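Side-chain contacts in secreted effector protein SopD (Salmonella typhimurium, PDB 5CPC), which alters host cell physiology, acting with SopB in membrane fission and macropinosome formation during invasion and contributing to bacterial replication in macrophages: residues E72-D77 with I127-D132; S156-H161 with Y257-E262; D205-D210 with E293-T298. One frame throughout, in Å; residues are numbered along the deposited sequence.

Contacts 1 and 2 are neighbours, their centres about 9 Å apart, while the centre of contact 3 is about 40 Å from theirs, on the other side of the chain's centre. Loop 257-262 of contact 2 adjoins both segments of contact 1, through the backbone pair Glu-72 and Ser-261 and through Asn-129, so the two form one neighbourhood near the start of helix 76-90 and the end of helix 141-160. Their chemistry differs: contact 1, partly buried, relies on one amide-amide hydrogen bond, whereas the buried contact 2 is van der Waals contact of one methionine methyl with a tyrosine edge and a proline, without a polar bond across it. Contact 3 lies farther out and divides between a buried leucine pair and a water bridge joining two exposed hydroxyl side chains.

Contact 1. Residues E72-D77 with I127-D132; sequences EVNVED and ILNISD
Asn-74 reaches across to Asn-129 and gives it the one hydrogen bond between the segments, ND2 of Asn-74 to OD1 of Asn-129 at 2.7 Å. Its CG stands anti to the backbone N (chi1 175°), which sends the amide across to Asn-129. The N-H...O angle is 164°, and the acceptor lies close to the amide plane of Asn-74. The donor stands somewhat out of the carbonyl plane of Asn-129, and the two amide planes are 74° apart. CB of Asn-74 also rests 3.5 Å from the same OD1 of Asn-129. Farther along, CB of Asp-77 meets CG1 of Ile-127 at 3.9 Å, while the carboxylate of Asp-77 turns off to bond Ser-122 through OD1.

The second shell fixes the acceptor amide: ND2 of Asn-129 donates to the carbonyl of Ser-258 and weakly to that of Phe-260, which sets which end of the amide is oxygen. Asn-129 has positive phi and closes a Schellman motif at the end of helix 124-127; Val-75 is the N-cap residue of helix 76-90. The contact thus joins the end of one helix to the start of another, with Lys-264 of helix 264-283 against both asparagines and helix 141-160 packed on Ile-127.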
ATOM      1  N   GLU A  72       6.769  21.501   3.295  1.00 76.61           N
ATOM      2  CA  GLU A  72       5.806  21.197   4.357  1.00 75.54           C
ATOM      3  C   GLU A  72       5.169  19.841   4.046  1.00 72.57           C
ATOM      4  O   GLU A  72       4.977  19.482   2.889  1.00 73.43           O
ATOM      5  CB  GLU A  72       4.735  22.290   4.530  1.00 77.14           C
ATOM      6  CG  GLU A  72       3.977  22.700   3.227  1.00 82.37           C
ATOM      7  CD  GLU A  72       3.042  23.919   3.396  1.00 89.87           C
ATOM      8  OE1 GLU A  72       2.957  24.750   2.439  1.00 92.75           O
ATOM      9  OE2 GLU A  72       2.410  24.048   4.484  1.00 91.90           O
ATOM     10  N   VAL A  73       4.867  19.105   5.090  1.00 70.01           N
ATOM     11  CA  VAL A  73       4.433  17.730   4.979  1.00 68.09           C
ATOM     12  C   VAL A  73       3.125  17.590   5.759  1.00 66.95           C
ATOM     13  O   VAL A  73       2.911  18.297   6.773  1.00 66.74           O
ATOM     14  CB  VAL A  73       5.562  16.835   5.528  1.00 67.34           C
ATOM     15  CG1 VAL A  73       5.248  16.258   6.849  1.00 65.40           C
ATOM     16  CG2 VAL A  73       5.919  15.772   4.534  1.00 68.11           C
ATOM     17  N   ASN A  74       2.257  16.681   5.302  1.00 64.89           N
ATOM     18  CA  ASN A  74       0.916  16.488   5.884  1.00 62.40           C
ATOM     19  C   ASN A  74       0.754  15.036   6.392  1.00 59.35           C
ATOM     20  O   ASN A  74       0.212  14.179   5.686  1.00 57.38           O
ATOM     21  CB  ASN A  74      -0.138  16.876   4.826  1.00 63.53           C
ATOM     22  CG  ASN A  74      -1.596  16.603   5.286  1.00 65.89           C
ATOM     23  OD1 ASN A  74      -1.888  16.569   6.486  1.00 66.12           O
ATOM     24  ND2 ASN A  74      -2.513  16.425   4.317  1.00 66.28           N
ATOM     25  N   VAL A  75       1.280  14.734   7.573  1.00 56.44           N
ATOM     26  CA  VAL A  75       1.375  13.320   7.982  1.00 53.24           C
ATOM     27  C   VAL A  75       0.801  13.001   9.342  1.00 52.19           C
ATOM     28  O   VAL A  75       1.036  11.908   9.892  1.00 50.45           O
ATOM     29  CB  VAL A  75       2.819  12.756   7.867  1.00 53.28           C
ATOM     30  CG1 VAL A  75       3.302  12.858   6.404  1.00 53.94           C
ATOM     31  CG2 VAL A  75       3.810  13.481   8.848  1.00 54.02           C
ATOM     32  N   GLU A  76       0.028  13.935   9.891  1.00 51.92           N
ATOM     33  CA  GLU A  76      -0.425  13.770  11.248  1.00 52.15           C
ATOM     34  C   GLU A  76      -1.423  12.584  11.256  1.00 50.57           C
ATOM     35  O   GLU A  76      -1.273  11.647  12.011  1.00 51.52           O
ATOM     36  CB  GLU A  76      -1.065  15.147  11.843  1.00 52.75           C
ATOM     37  N   ASP A  77      -2.411  12.623  10.392  1.00 50.69           N
ATOM     38  CA  ASP A  77      -3.373  11.505  10.234  1.00 50.47           C
ATOM     39  C   ASP A  77      -2.755  10.164   9.916  1.00 49.10           C
ATOM     40  O   ASP A  77      -3.013   9.195  10.656  1.00 47.84           O
ATOM     41  CB  ASP A  77      -4.491  11.883   9.288  1.00 51.47           C
ATOM     42  CG  ASP A  77      -5.148  13.188   9.711  1.00 55.85           C
ATOM     43  OD1 ASP A  77      -6.115  13.181  10.502  1.00 59.75           O
ATOM     44  OD2 ASP A  77      -4.651  14.242   9.287  1.00 60.10           O
ATOM     45  N   ILE A 127      -5.362  11.172   5.558  1.00 55.63           N
ATOM     46  CA  ILE A 127      -4.338  10.114   5.550  1.00 53.73           C
ATOM     47  C   ILE A 127      -3.685   9.986   4.184  1.00 54.00           C
ATOM     48  O   ILE A 127      -2.483   9.810   4.093  1.00 53.27           O
ATOM     49  CB  ILE A 127      -4.916   8.718   5.881  1.00 53.68           C
ATOM     50  CG1 ILE A 127      -4.951   8.479   7.365  1.00 52.95           C
ATOM     51  CG2 ILE A 127      -4.036   7.594   5.254  1.00 51.50           C
ATOM     52  CD1 ILE A 127      -5.907   7.402   7.789  1.00 56.18           C
ATOM     53  N   LEU A 128      -4.492  10.042   3.125  1.00 54.55           N
ATOM     54  CA  LEU A 128      -3.981   9.914   1.768  1.00 55.24           C
ATOM     55  C   LEU A 128      -3.343  11.192   1.202  1.00 55.85           C
ATOM     56  O   LEU A 128      -2.772  11.165   0.102  1.00 55.59           O
ATOM     57  CB  LEU A 128      -5.081   9.413   0.787  1.00 55.34           C
ATOM     58  CG  LEU A 128      -5.594   7.974   1.006  1.00 56.79           C
ATOM     59  CD1 LEU A 128      -6.614   7.614  -0.047  1.00 55.79           C
ATOM     60  CD2 LEU A 128      -4.427   6.968   1.044  1.00 53.97           C
ATOM     61  N   ASN A 129      -3.499  12.314   1.907  1.00 57.57           N
ATOM     62  CA  ASN A 129      -3.058  13.625   1.401  1.00 58.01           C
ATOM     63  C   ASN A 129      -3.716  13.905   0.088  1.00 59.26           C
ATOM     64  O   ASN A 129      -3.073  14.341  -0.875  1.00 59.95           O
ATOM     65  CB  ASN A 129      -1.529  13.728   1.258  1.00 57.04           C
ATOM     66  CG  ASN A 129      -1.046  15.182   1.128  1.00 57.71           C
ATOM     67  OD1 ASN A 129      -1.564  16.089   1.784  1.00 60.00           O
ATOM     68  ND2 ASN A 129      -0.075  15.404   0.263  1.00 50.76           N
ATOM     69  N   ILE A 130      -5.014  13.665   0.036  1.00 60.46           N
ATOM     70  CA  ILE A 130      -5.745  13.957  -1.181  1.00 63.17           C
ATOM     71  C   ILE A 130      -6.716  15.138  -1.100  1.00 67.03           C
ATOM     72  O   ILE A 130      -7.275  15.469  -0.056  1.00 67.37           O
ATOM     73  CB  ILE A 130      -6.383  12.687  -1.811  1.00 62.08           C
ATOM     74  CG1 ILE A 130      -7.406  12.016  -0.869  1.00 61.73           C
ATOM     75  CG2 ILE A 130      -5.267  11.695  -2.206  1.00 59.01           C
ATOM     76  CD1 ILE A 130      -8.574  11.225  -1.626  1.00 62.48           C
ATOM     77  N   SER A 131      -6.897  15.769  -2.240  1.00 70.84           N
ATOM     78  CA  SER A 131      -7.679  16.964  -2.326  1.00 75.76           C
ATOM     79  C   SER A 131      -9.179  16.636  -2.233  1.00 78.78           C
ATOM     80  O   SER A 131      -9.891  16.630  -3.233  1.00 81.02           O
ATOM     81  CB  SER A 131      -7.234  17.770  -3.577  1.00 76.52           C
ATOM     82  OG  SER A 131      -8.291  18.362  -4.287  1.00 78.28           O
ATOM     83  N   ASP A 132      -9.602  16.275  -1.017  1.00 80.54           N
ATOM     84  CA  ASP A 132     -10.964  16.541  -0.453  1.00 83.46           C
ATOM     85  C   ASP A 132     -12.250  16.275  -1.290  1.00 84.84           C
ATOM     86  O   ASP A 132     -13.027  15.387  -0.920  1.00 84.87           O
ATOM     87  CB  ASP A 132     -11.003  17.924   0.229  1.00 85.49           C
ATOM     88  CG  ASP A 132     -10.542  19.056  -0.701  1.00 88.97           C
ATOM     89  OD1 ASP A 132      -9.738  19.935  -0.241  1.00 85.23           O
ATOM     90  OD2 ASP A 132     -10.990  19.043  -1.891  1.00 90.45           O
TER

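Contact 2. Residues S156-H161 with Y257-E262; sequences SKMTWH and YSPFSE
Met-158 extends from helix 141-160 to Tyr-257 and Pro-259, and its terminal methyl makes every contact across to the loop. CE of Met-158 lies at the edge of the Tyr-257 ring, near the ring plane, 4.3 Å from CE2 of Tyr-257 and 4.1 Å from OH of Tyr-257. The methyl is also modelled beside CB and CG of Pro-259, but implausibly close for carbons, so its exact placement is doubtful. CG of Met-158 stands anti to the carbonyl carbon (chi1 -78°), and the next torsion is extended (chi2 -177°), which carries the sulfur well out from the helix before the chain bends at chi3. The methionine so bridges a span of 9.6 Å between CA of Met-158 and CA of Pro-259.

On the loop side the packing is close, with Tyr-257 and Pro-259 both buried. The backbone N of Pro-259 sits 3.8 Å above one face of the Tyr-257 ring, offset toward its rim, and the tyrosine hydroxyl is buried with no hydrogen-bonding partner in the model. On the helix side Met-158 is partly exposed, although Val-75 and Leu-172 touch it. Val-75 and Leu-165 also touch Pro-259. The arrangement is apolar helix-to-loop packing in a largely helical region, where one long side chain ties the last turn of helix 141-160 to the connection between helices 248-256 and 264-283.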
ATOM      1  N   SER A 156       5.743   4.251  10.391  1.00 44.71           N
ATOM      2  CA  SER A 156       6.942   3.895  11.091  1.00 45.73           C
ATOM      3  C   SER A 156       8.266   4.298  10.404  1.00 48.06           C
ATOM      4  O   SER A 156       9.252   4.558  11.102  1.00 48.88           O
ATOM      5  CB  SER A 156       6.921   2.434  11.368  1.00 46.57           C
ATOM      6  OG  SER A 156       8.187   1.959  11.762  1.00 46.92           O
ATOM      7  N   LYS A 157       8.298   4.393   9.062  1.00 47.63           N
ATOM      8  CA  LYS A 157       9.536   4.789   8.386  1.00 47.20           C
ATOM      9  C   LYS A 157       9.701   6.265   8.517  1.00 47.72           C
ATOM     10  O   LYS A 157      10.820   6.743   8.713  1.00 48.66           O
ATOM     11  CB  LYS A 157       9.562   4.390   6.912  1.00 47.11           C
ATOM     12  CG  LYS A 157       9.473   2.895   6.705  1.00 43.53           C
ATOM     13  CD  LYS A 157      10.688   2.173   7.234  1.00 46.03           C
ATOM     14  CE  LYS A 157      10.557   0.718   6.862  1.00 45.79           C
ATOM     15  NZ  LYS A 157      11.793  -0.042   7.114  1.00 48.80           N
ATOM     16  N   MET A 158       8.586   6.990   8.460  1.00 46.50           N
ATOM     17  CA  MET A 158       8.644   8.399   8.486  1.00 46.88           C
ATOM     18  C   MET A 158       8.936   8.919   9.912  1.00 47.77           C
ATOM     19  O   MET A 158       9.376  10.057  10.047  1.00 48.18           O
ATOM     20  CB  MET A 158       7.351   8.984   7.988  1.00 48.50           C
ATOM     21  CG  MET A 158       7.166   8.988   6.466  1.00 50.53           C
ATOM     22  SD  MET A 158       5.578   9.811   6.168  1.00 62.60           S
ATOM     23  CE  MET A 158       5.959  10.642   4.684  1.00 58.55           C
ATOM     24  N   THR A 159       8.725   8.070  10.928  1.00 45.94           N
ATOM     25  CA  THR A 159       8.806   8.430  12.343  1.00 47.45           C
ATOM     26  C   THR A 159      10.213   8.142  12.859  1.00 47.55           C
ATOM     27  O   THR A 159      10.849   8.985  13.497  1.00 47.75           O
ATOM     28  CB  THR A 159       7.743   7.630  13.155  1.00 46.86           C
ATOM     29  OG1 THR A 159       6.441   8.137  12.831  1.00 48.87           O
ATOM     30  CG2 THR A 159       7.954   7.719  14.671  1.00 49.04           C
ATOM     31  N   TRP A 160      10.686   6.934  12.622  1.00 46.35           N
ATOM     32  CA  TRP A 160      11.987   6.559  13.093  1.00 47.40           C
ATOM     33  C   TRP A 160      13.097   6.774  12.054  1.00 48.71           C
ATOM     34  O   TRP A 160      14.284   6.700  12.434  1.00 48.19           O
ATOM     35  CB  TRP A 160      12.005   5.113  13.620  1.00 47.39           C
ATOM     36  CG  TRP A 160      11.022   4.885  14.716  1.00 49.28           C
ATOM     37  CD1 TRP A 160      10.134   3.836  14.825  1.00 47.68           C
ATOM     38  CD2 TRP A 160      10.787   5.735  15.860  1.00 50.98           C
ATOM     39  NE1 TRP A 160       9.375   3.979  15.967  1.00 46.24           N
ATOM     40  CE2 TRP A 160       9.735   5.128  16.619  1.00 51.89           C
ATOM     41  CE3 TRP A 160      11.361   6.939  16.324  1.00 51.49           C
ATOM     42  CZ2 TRP A 160       9.263   5.677  17.829  1.00 52.51           C
ATOM     43  CZ3 TRP A 160      10.886   7.506  17.526  1.00 52.84           C
ATOM     44  CH2 TRP A 160       9.833   6.873  18.262  1.00 52.49           C
ATOM     45  N   HIS A 161      12.750   7.040  10.779  1.00 47.74           N
ATOM     46  CA  HIS A 161      13.799   7.199   9.744  1.00 49.13           C
ATOM     47  C   HIS A 161      13.525   8.310   8.803  1.00 49.15           C
ATOM     48  O   HIS A 161      13.391   8.048   7.602  1.00 49.94           O
ATOM     49  CB  HIS A 161      13.977   5.929   8.918  1.00 48.20           C
ATOM     50  CG  HIS A 161      14.357   4.777   9.756  1.00 49.47           C
ATOM     51  ND1 HIS A 161      15.630   4.632  10.262  1.00 51.58           N
ATOM     52  CD2 HIS A 161      13.615   3.774  10.283  1.00 47.98           C
ATOM     53  CE1 HIS A 161      15.667   3.555  11.032  1.00 54.00           C
ATOM     54  NE2 HIS A 161      14.462   3.007  11.047  1.00 53.53           N
ATOM     55  N   TYR A 257       1.811   7.781  -3.630  1.00 57.55           N
ATOM     56  CA  TYR A 257       1.620   8.666  -2.483  1.00 58.25           C
ATOM     57  C   TYR A 257       2.784   9.632  -2.310  1.00 59.39           C
ATOM     58  O   TYR A 257       3.910   9.186  -2.249  1.00 59.21           O
ATOM     59  CB  TYR A 257       1.492   7.788  -1.227  1.00 56.94           C
ATOM     60  CG  TYR A 257       1.619   8.499   0.103  1.00 56.92           C
ATOM     61  CD1 TYR A 257       0.561   9.281   0.615  1.00 55.24           C
ATOM     62  CD2 TYR A 257       2.772   8.360   0.873  1.00 56.48           C
ATOM     63  CE1 TYR A 257       0.669   9.918   1.839  1.00 50.95           C
ATOM     64  CE2 TYR A 257       2.907   9.025   2.092  1.00 54.33           C
ATOM     65  CZ  TYR A 257       1.844   9.789   2.566  1.00 52.10           C
ATOM     66  OH  TYR A 257       1.957  10.380   3.779  1.00 49.49           O
ATOM     67  N   SER A 258       2.502  10.934  -2.233  1.00 61.04           N
ATOM     68  CA  SER A 258       3.468  11.913  -1.688  1.00 62.89           C
ATOM     69  C   SER A 258       2.940  12.567  -0.399  1.00 63.03           C
ATOM     70  O   SER A 258       1.819  13.120  -0.396  1.00 61.85           O
ATOM     71  CB  SER A 258       3.771  13.013  -2.695  1.00 64.72           C
ATOM     72  OG  SER A 258       3.983  14.257  -2.029  1.00 64.73           O
ATOM     73  N   PRO A 259       3.755  12.533   0.678  1.00 63.06           N
ATOM     74  CA  PRO A 259       3.389  13.108   1.962  1.00 63.58           C
ATOM     75  C   PRO A 259       3.445  14.617   1.962  1.00 65.80           C
ATOM     76  O   PRO A 259       2.897  15.256   2.887  1.00 65.74           O
ATOM     77  CB  PRO A 259       4.468  12.562   2.900  1.00 62.55           C
ATOM     78  CG  PRO A 259       5.675  12.472   2.025  1.00 63.42           C
ATOM     79  CD  PRO A 259       5.088  11.908   0.741  1.00 63.11           C
ATOM     80  N   PHE A 260       4.117  15.182   0.955  1.00 67.98           N
ATOM     81  CA  PHE A 260       4.318  16.630   0.846  1.00 70.35           C
ATOM     82  C   PHE A 260       3.010  17.336   0.646  1.00 72.25           C
ATOM     83  O   PHE A 260       2.250  17.019  -0.266  1.00 72.17           O
ATOM     84  CB  PHE A 260       5.293  17.002  -0.300  1.00 70.85           C
ATOM     85  CG  PHE A 260       6.671  16.498  -0.078  1.00 70.63           C
ATOM     86  CD1 PHE A 260       7.253  15.628  -0.967  1.00 70.60           C
ATOM     87  CD2 PHE A 260       7.367  16.853   1.068  1.00 72.13           C
ATOM     88  CE1 PHE A 260       8.517  15.138  -0.742  1.00 72.89           C
ATOM     89  CE2 PHE A 260       8.618  16.363   1.307  1.00 74.08           C
ATOM     90  CZ  PHE A 260       9.202  15.505   0.396  1.00 75.22           C
ATOM     91  N   SER A 261       2.783  18.334   1.478  1.00 73.41           N
ATOM     92  CA  SER A 261       1.498  18.958   1.554  1.00 75.98           C
ATOM     93  C   SER A 261       1.079  19.715   0.308  1.00 78.70           C
ATOM     94  O   SER A 261      -0.120  19.892   0.051  1.00 79.05           O
ATOM     95  CB  SER A 261       1.510  19.924   2.714  1.00 76.43           C
ATOM     96  OG  SER A 261       0.695  21.017   2.374  1.00 80.12           O
ATOM     97  N   GLU A 262       2.077  20.196  -0.429  1.00 81.59           N
ATOM     98  CA  GLU A 262       1.884  21.217  -1.466  1.00 85.01           C
ATOM     99  C   GLU A 262       1.339  20.664  -2.788  1.00 85.85           C
ATOM    100  O   GLU A 262       0.648  21.376  -3.538  1.00 87.46           O
ATOM    101  CB  GLU A 262       3.187  22.011  -1.683  1.00 86.83           C
ATOM    102  CG  GLU A 262       3.018  23.538  -1.963  1.00 90.99           C
ATOM    103  CD  GLU A 262       1.889  24.224  -1.164  1.00 94.04           C
ATOM    104  OE1 GLU A 262       2.187  25.079  -0.282  1.00 95.56           O
ATOM    105  OE2 GLU A 262       0.700  23.919  -1.430  1.00 93.98           O
TER

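Contact 3. Residues D205-D210 with E293-T298; sequences DSLTAD and EKLYLT
Leu-207 and Leu-295 form the apolar heart of this contact, their side chains crossing at about a right angle. From CB, Leu-207 takes CG anti to its carbonyl carbon (chi1 -64°), bringing the branch point within 4.0 Å of CD2 of Leu-295. There the chain forks. CD1 of Leu-207 lies near both methyls of Leu-295, 4.1 Å from CD2 and 4.2 Å from CD1 of that residue. CD2 of Leu-207 comes closer, 3.8 Å from CD2 of Leu-295, and also lies 4.2 Å from CD of Lys-294. Phe-223 also packs on Leu-207, Phe-229 on Leu-295, and Leu-215 on both leucines.

The loop bearing Leu-207 is shaped by an Asx turn: OD1 of Asp-205 accepts from the backbone N of Leu-207 in a fairly straight bond (164°). Just beyond, Thr-208 is the N-cap residue of helix 209-215, its OG1 accepting from the backbone N of Glu-211. The contact therefore sets the approach to this short helix against the last turns of helix 285-298.

Toward the surface the chemistry turns polar. A water bridges OG of Ser-206, 2.7 Å away, and OG1 of Thr-298, to which it donates. The threonine hydroxyl passes its own hydrogen to the carbonyl O of Lys-294, one turn back along the helix. The methylenes of Lys-294 run beside OG of Ser-206, and its ammonium continues to a salt bridge with Glu-211.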
ATOM      1  N   ASP A 205       2.990 -14.171 -27.083  1.00 47.78           N
ATOM      2  CA  ASP A 205       1.841 -13.397 -27.434  1.00 47.81           C
ATOM      3  C   ASP A 205       0.808 -14.203 -28.235  1.00 46.49           C
ATOM      4  O   ASP A 205       0.964 -14.382 -29.392  1.00 46.90           O
ATOM      5  CB  ASP A 205       2.313 -12.156 -28.187  1.00 49.00           C
ATOM      6  CG  ASP A 205       1.151 -11.221 -28.574  1.00 52.01           C
ATOM      7  OD1 ASP A 205      -0.070 -11.472 -28.260  1.00 44.85           O
ATOM      8  OD2 ASP A 205       1.514 -10.220 -29.206  1.00 57.49           O
ATOM      9  N   SER A 206      -0.283 -14.624 -27.605  1.00 44.83           N
ATOM     10  CA  SER A 206      -1.344 -15.246 -28.306  1.00 44.47           C
ATOM     11  C   SER A 206      -2.591 -14.332 -28.436  1.00 43.06           C
ATOM     12  O   SER A 206      -3.667 -14.854 -28.630  1.00 42.68           O
ATOM     13  CB  SER A 206      -1.758 -16.492 -27.522  1.00 44.56           C
ATOM     14  OG  SER A 206      -2.310 -16.074 -26.303  1.00 46.89           O
ATOM     15  N   LEU A 207      -2.449 -13.005 -28.262  1.00 40.52           N
ATOM     16  CA  LEU A 207      -3.611 -12.106 -28.157  1.00 39.39           C
ATOM     17  C   LEU A 207      -3.874 -11.519 -29.538  1.00 39.08           C
ATOM     18  O   LEU A 207      -2.949 -11.211 -30.257  1.00 38.53           O
ATOM     19  CB  LEU A 207      -3.324 -10.926 -27.215  1.00 38.69           C
ATOM     20  CG  LEU A 207      -3.069 -11.318 -25.741  1.00 41.38           C
ATOM     21  CD1 LEU A 207      -2.996 -10.069 -24.859  1.00 40.35           C
ATOM     22  CD2 LEU A 207      -4.282 -12.291 -25.263  1.00 34.02           C
ATOM     23  N   THR A 208      -5.133 -11.386 -29.884  1.00 37.88           N
ATOM     24  CA  THR A 208      -5.505 -10.789 -31.151  1.00 38.65           C
ATOM     25  C   THR A 208      -5.475  -9.274 -30.924  1.00 39.21           C
ATOM     26  O   THR A 208      -5.415  -8.824 -29.772  1.00 38.15           O
ATOM     27  CB  THR A 208      -6.915 -11.185 -31.534  1.00 36.46           C
ATOM     28  OG1 THR A 208      -7.766 -10.601 -30.574  1.00 37.52           O
ATOM     29  CG2 THR A 208      -7.160 -12.763 -31.562  1.00 37.24           C
ATOM     30  N   ALA A 209      -5.535  -8.500 -32.004  1.00 38.71           N
ATOM     31  CA  ALA A 209      -5.518  -7.042 -31.866  1.00 40.92           C
ATOM     32  C   ALA A 209      -6.749  -6.586 -31.006  1.00 40.77           C
ATOM     33  O   ALA A 209      -6.588  -5.693 -30.168  1.00 38.50           O
ATOM     34  CB  ALA A 209      -5.530  -6.350 -33.266  1.00 42.43           C
ATOM     35  N   ASP A 210      -7.931  -7.213 -31.193  1.00 39.41           N
ATOM     36  CA  ASP A 210      -9.142  -6.881 -30.352  1.00 40.21           C
ATOM     37  C   ASP A 210      -8.895  -7.093 -28.817  1.00 40.54           C
ATOM     38  O   ASP A 210      -9.257  -6.245 -27.983  1.00 40.08           O
ATOM     39  CB  ASP A 210     -10.410  -7.655 -30.837  1.00 38.27           C
ATOM     40  CG  ASP A 210     -10.905  -7.152 -32.246  1.00 44.44           C
ATOM     41  OD1 ASP A 210     -10.607  -5.998 -32.645  1.00 49.73           O
ATOM     42  OD2 ASP A 210     -11.545  -7.914 -32.979  1.00 46.20           O
ATOM     43  N   GLU A 293      -7.664 -15.053 -18.228  1.00 37.57           N
ATOM     44  CA  GLU A 293      -7.598 -16.517 -17.986  1.00 40.17           C
ATOM     45  C   GLU A 293      -6.728 -17.175 -19.029  1.00 41.19           C
ATOM     46  O   GLU A 293      -5.926 -18.093 -18.701  1.00 41.39           O
ATOM     47  CB  GLU A 293      -8.987 -17.185 -17.998  1.00 41.09           C
ATOM     48  CG  GLU A 293      -8.877 -18.692 -17.724  1.00 47.17           C
ATOM     49  CD  GLU A 293     -10.112 -19.462 -18.083  1.00 55.85           C
ATOM     50  OE1 GLU A 293     -10.426 -20.394 -17.340  1.00 61.80           O
ATOM     51  OE2 GLU A 293     -10.773 -19.192 -19.115  1.00 60.87           O
ATOM     52  N   LYS A 294      -6.843 -16.679 -20.282  1.00 41.46           N
ATOM     53  CA  LYS A 294      -6.081 -17.251 -21.403  1.00 41.87           C
ATOM     54  C   LYS A 294      -4.620 -16.990 -21.157  1.00 40.17           C
ATOM     55  O   LYS A 294      -3.806 -17.887 -21.301  1.00 41.77           O
ATOM     56  CB  LYS A 294      -6.551 -16.656 -22.751  1.00 43.53           C
ATOM     57  CG  LYS A 294      -5.605 -16.840 -23.996  1.00 49.47           C
ATOM     58  CD  LYS A 294      -6.160 -16.096 -25.358  1.00 53.75           C
ATOM     59  CE  LYS A 294      -7.561 -16.549 -25.817  1.00 60.34           C
ATOM     60  NZ  LYS A 294      -8.754 -15.642 -25.388  1.00 64.27           N
ATOM     61  N   LEU A 295      -4.274 -15.766 -20.788  1.00 39.09           N
ATOM     62  CA  LEU A 295      -2.889 -15.401 -20.498  1.00 39.45           C
ATOM     63  C   LEU A 295      -2.320 -16.197 -19.291  1.00 39.71           C
ATOM     64  O   LEU A 295      -1.182 -16.704 -19.304  1.00 40.32           O
ATOM     65  CB  LEU A 295      -2.834 -13.908 -20.216  1.00 40.50           C
ATOM     66  CG  LEU A 295      -3.132 -12.980 -21.398  1.00 40.53           C
ATOM     67  CD1 LEU A 295      -3.165 -11.502 -20.959  1.00 41.39           C
ATOM     68  CD2 LEU A 295      -2.013 -13.232 -22.402  1.00 41.31           C
ATOM     69  N   TYR A 296      -3.140 -16.356 -18.255  1.00 40.02           N
ATOM     70  CA  TYR A 296      -2.674 -17.007 -17.016  1.00 39.94           C
ATOM     71  C   TYR A 296      -2.369 -18.453 -17.336  1.00 41.30           C
ATOM     72  O   TYR A 296      -1.312 -18.945 -16.959  1.00 43.29           O
ATOM     73  CB  TYR A 296      -3.779 -16.876 -15.994  1.00 41.28           C
ATOM     74  CG  TYR A 296      -3.684 -17.671 -14.691  1.00 44.40           C
ATOM     75  CD1 TYR A 296      -3.063 -17.126 -13.596  1.00 42.46           C
ATOM     76  CD2 TYR A 296      -4.357 -18.889 -14.536  1.00 46.01           C
ATOM     77  CE1 TYR A 296      -3.023 -17.806 -12.355  1.00 47.23           C
ATOM     78  CE2 TYR A 296      -4.337 -19.581 -13.278  1.00 48.62           C
ATOM     79  CZ  TYR A 296      -3.646 -19.022 -12.213  1.00 47.76           C
ATOM     80  OH  TYR A 296      -3.593 -19.647 -11.004  1.00 50.21           O
ATOM     81  N   LEU A 297      -3.258 -19.112 -18.123  1.00 42.26           N
ATOM     82  CA  LEU A 297      -3.123 -20.535 -18.458  1.00 42.71           C
ATOM     83  C   LEU A 297      -1.938 -20.776 -19.378  1.00 42.94           C
ATOM     84  O   LEU A 297      -1.386 -21.879 -19.392  1.00 44.88           O
ATOM     85  CB  LEU A 297      -4.396 -21.080 -19.125  1.00 43.32           C
ATOM     86  CG  LEU A 297      -5.561 -21.313 -18.147  1.00 45.38           C
ATOM     87  CD1 LEU A 297      -6.739 -21.987 -18.857  1.00 46.01           C
ATOM     88  CD2 LEU A 297      -5.164 -22.112 -16.876  1.00 44.32           C
ATOM     89  N   THR A 298      -1.529 -19.739 -20.105  1.00 41.26           N
ATOM     90  CA  THR A 298      -0.415 -19.837 -21.052  1.00 41.65           C
ATOM     91  C   THR A 298       0.872 -19.213 -20.574  1.00 42.13           C
ATOM     92  O   THR A 298       1.878 -19.162 -21.323  1.00 43.50           O
ATOM     93  CB  THR A 298      -0.797 -19.209 -22.451  1.00 40.63           C
ATOM     94  OG1 THR A 298      -1.395 -17.894 -22.284  1.00 39.06           O
ATOM     95  CG2 THR A 298      -1.827 -20.133 -23.120  1.00 41.99           C
TER
HETATM   96  O   HOH W   1      -0.278 -16.822 -24.681  1.00 45.21           O